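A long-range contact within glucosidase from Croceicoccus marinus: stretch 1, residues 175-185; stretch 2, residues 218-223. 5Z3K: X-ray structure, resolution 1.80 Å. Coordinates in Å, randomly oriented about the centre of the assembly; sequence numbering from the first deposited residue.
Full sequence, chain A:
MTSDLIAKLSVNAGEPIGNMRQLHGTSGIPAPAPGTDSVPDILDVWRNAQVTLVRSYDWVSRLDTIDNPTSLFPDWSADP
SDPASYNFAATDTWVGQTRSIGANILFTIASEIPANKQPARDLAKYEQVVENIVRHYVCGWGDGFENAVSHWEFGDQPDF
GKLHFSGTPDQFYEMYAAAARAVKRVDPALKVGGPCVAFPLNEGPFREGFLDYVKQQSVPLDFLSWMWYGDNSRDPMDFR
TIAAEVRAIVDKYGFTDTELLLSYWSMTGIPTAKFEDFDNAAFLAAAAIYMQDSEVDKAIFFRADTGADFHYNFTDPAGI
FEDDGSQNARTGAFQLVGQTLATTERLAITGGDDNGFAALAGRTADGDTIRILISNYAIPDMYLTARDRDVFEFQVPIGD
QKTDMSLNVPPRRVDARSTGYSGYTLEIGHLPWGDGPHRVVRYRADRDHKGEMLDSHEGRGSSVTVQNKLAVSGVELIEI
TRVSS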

# COMPACT_ATOMS: atom_id res chain seq x y z
N MSE A 175 -9.50 -19.68 -13.67
CA MSE A 175 -9.25 -19.67 -12.24
C MSE A 175 -9.80 -18.39 -11.61
O MSE A 175 -10.39 -18.42 -10.53
N TYR A 176 -9.61 -17.25 -12.29
CA TYR A 176 -10.18 -16.01 -11.80
C TYR A 176 -11.70 -16.11 -11.72
O TYR A 176 -12.31 -15.74 -10.72
N ALA A 177 -12.33 -16.64 -12.78
CA ALA A 177 -13.79 -16.72 -12.78
C ALA A 177 -14.29 -17.64 -11.67
O ALA A 177 -15.31 -17.35 -11.04
N ALA A 178 -13.58 -18.75 -11.43
CA ALA A 178 -13.96 -19.64 -10.35
C ALA A 178 -13.88 -18.93 -9.00
O ALA A 178 -14.79 -19.05 -8.17
N ALA A 179 -12.80 -18.18 -8.77
CA ALA A 179 -12.65 -17.45 -7.52
C ALA A 179 -13.73 -16.38 -7.37
O ALA A 179 -14.32 -16.23 -6.30
N ALA A 180 -14.00 -15.63 -8.45
CA ALA A 180 -15.02 -14.59 -8.39
C ALA A 180 -16.40 -15.18 -8.11
O ALA A 180 -17.16 -14.64 -7.29
N ARG A 181 -16.75 -16.27 -8.80
CA ARG A 181 -18.00 -16.96 -8.51
C ARG A 181 -18.08 -17.37 -7.05
O ARG A 181 -19.13 -17.20 -6.41
N ALA A 182 -17.00 -17.93 -6.50
CA ALA A 182 -17.04 -18.40 -5.12
C ALA A 182 -17.19 -17.24 -4.14
O ALA A 182 -17.98 -17.32 -3.19
N VAL A 183 -16.45 -16.16 -4.35
CA VAL A 183 -16.54 -15.01 -3.44
C VAL A 183 -17.95 -14.43 -3.47
O VAL A 183 -18.55 -14.17 -2.42
N LYS A 184 -18.51 -14.24 -4.66
CA LYS A 184 -19.83 -13.63 -4.78
C LYS A 184 -20.93 -14.56 -4.28
O LYS A 184 -21.96 -14.09 -3.79
N ARG A 185 -20.73 -15.87 -4.41
CA ARG A 185 -21.69 -16.82 -3.86
C ARG A 185 -21.77 -16.71 -2.34
O ARG A 185 -22.85 -16.85 -1.75
N SER A 218 -18.60 -11.70 -18.73
CA SER A 218 -19.41 -11.07 -17.68
C SER A 218 -19.00 -11.54 -16.28
O SER A 218 -19.83 -11.93 -15.46
N VAL A 219 -17.70 -11.51 -16.02
CA VAL A 219 -17.14 -11.91 -14.72
C VAL A 219 -17.01 -10.67 -13.84
O VAL A 219 -16.57 -9.62 -14.32
N PRO A 220 -17.39 -10.73 -12.56
CA PRO A 220 -17.25 -9.55 -11.69
C PRO A 220 -15.79 -9.12 -11.59
O PRO A 220 -14.89 -9.95 -11.50
N LEU A 221 -15.57 -7.80 -11.58
CA LEU A 221 -14.24 -7.21 -11.41
C LEU A 221 -14.46 -5.92 -10.62
O LEU A 221 -14.65 -4.85 -11.19
N ASP A 222 -14.46 -6.05 -9.29
CA ASP A 222 -14.67 -4.89 -8.44
C ASP A 222 -13.45 -3.98 -8.41
O ASP A 222 -13.58 -2.76 -8.22
N PHE A 223 -12.25 -4.54 -8.61
CA PHE A 223 -11.05 -3.72 -8.66
C PHE A 223 -10.06 -4.36 -9.61
O PHE A 223 -10.01 -5.58 -9.76

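Stretch 2 has no regular helix or strand and lies against one side of the helix of stretch 1, and its contact begins after Ser218, which lies out of reach. Val219 points toward the helix with chi1 in the t well. Its CG1 meets Tyr176 CE2 at 3.5 Å and Ala180 CB at 3.9 Å, while its CG2 lies 4.1 Å from Ala177 CB. The methyl side chains of Ala177 and Ala180 take up little room, so the branched valine can sit close to the helix backbone: its CG1 is 4.0 Å from Ala177 CA.

Pro220 also points toward the helix. Its CD rests 4.1 Å from Ala180 CB, and its CB lies 3.9 Å from Lys184 CE, part of that lysine's aliphatic chain. The carbonyl of Pro220 accepts a hydrogen bond from Tyr176, OH to O 2.8 Å, at the edge of the ring; the t rotamer of Tyr176 carries the hydroxyl across from a sideways CA-to-CB bond.

Leu221 likewise starts sideways, but its CD1 comes within 4.1 Å of Tyr176 CZ, adding apolar cover to the buried ring. Finally, Asp222, chi1 m, forms a hydrogen-bonded salt bridge with Lys184, NZ to OD2 2.8 Å. Lysine's length suits this place: chi3 and chi4, both t, extend its outer chain past Pro220 to the carboxylate.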

# COMPACT_ATOMS: atom_id res chain seq x y z
CB MSE A 175 -7.77 -19.81 -11.96
CG MSE A 175 -7.25 -21.22 -12.10
SE MSE A 175 -5.34 -21.34 -11.85
CE MSE A 175 -5.22 -21.13 -9.89
CB TYR A 176 -9.79 -14.82 -12.69
CG TYR A 176 -10.45 -13.57 -12.17
CD1 TYR A 176 -10.00 -12.99 -10.99
CD2 TYR A 176 -11.54 -13.00 -12.80
CE1 TYR A 176 -10.61 -11.86 -10.47
CE2 TYR A 176 -12.16 -11.87 -12.30
CZ TYR A 176 -11.68 -11.31 -11.12
OH TYR A 176 -12.27 -10.20 -10.58
CB ALA A 177 -14.29 -17.19 -14.15
CB ALA A 178 -13.07 -20.89 -10.35
CB ALA A 179 -11.26 -16.84 -7.44
CB ALA A 180 -15.03 -13.79 -9.69
CB ARG A 181 -18.14 -18.20 -9.41
CG ARG A 181 -18.70 -17.90 -10.79
CD ARG A 181 -19.17 -19.17 -11.50
NE ARG A 181 -18.13 -20.20 -11.49
CZ ARG A 181 -17.19 -20.31 -12.42
NH1 ARG A 181 -17.15 -19.47 -13.44
NH2 ARG A 181 -16.28 -21.27 -12.33
CB ALA A 182 -15.78 -19.22 -4.80
CB VAL A 183 -15.49 -13.95 -3.83
CG1 VAL A 183 -15.84 -12.60 -3.20
CG2 VAL A 183 -14.09 -14.40 -3.43
CB LYS A 184 -20.08 -13.22 -6.22
CG LYS A 184 -19.16 -12.11 -6.72
CD LYS A 184 -19.34 -10.84 -5.92
CE LYS A 184 -18.66 -9.66 -6.59
NZ LYS A 184 -18.87 -8.43 -5.81
CB ARG A 185 -21.31 -18.24 -4.30
CG ARG A 185 -22.19 -19.36 -3.77
CD ARG A 185 -21.76 -20.70 -4.38
NE ARG A 185 -21.55 -20.59 -5.82
CZ ARG A 185 -20.43 -20.95 -6.46
NH1 ARG A 185 -19.39 -21.44 -5.80
NH2 ARG A 185 -20.36 -20.81 -7.78
CB SER A 218 -20.89 -11.31 -17.93
OG SER A 218 -21.25 -10.85 -19.22
CB VAL A 219 -15.78 -12.61 -14.91
CG1 VAL A 219 -15.21 -13.08 -13.56
CG2 VAL A 219 -15.92 -13.80 -15.88
CB PRO A 220 -17.79 -10.02 -10.34
CG PRO A 220 -18.59 -11.24 -10.63
CD PRO A 220 -17.98 -11.87 -11.85
CB LEU A 221 -13.55 -6.94 -12.75
CG LEU A 221 -12.13 -6.38 -12.71
CD1 LEU A 221 -11.09 -7.48 -12.45
CD2 LEU A 221 -11.80 -5.62 -14.01
CB ASP A 222 -15.06 -5.36 -7.03
CG ASP A 222 -16.36 -6.14 -7.03
OD1 ASP A 222 -17.37 -5.62 -7.53
OD2 ASP A 222 -16.39 -7.29 -6.54
CB PHE A 223 -10.42 -3.53 -7.27
CG PHE A 223 -10.01 -4.81 -6.58
CD1 PHE A 223 -8.76 -5.38 -6.81
CD2 PHE A 223 -10.87 -5.42 -5.69
CE1 PHE A 223 -8.38 -6.56 -6.15
CE2 PHE A 223 -10.50 -6.60 -5.03
CZ PHE A 223 -9.25 -7.17 -5.27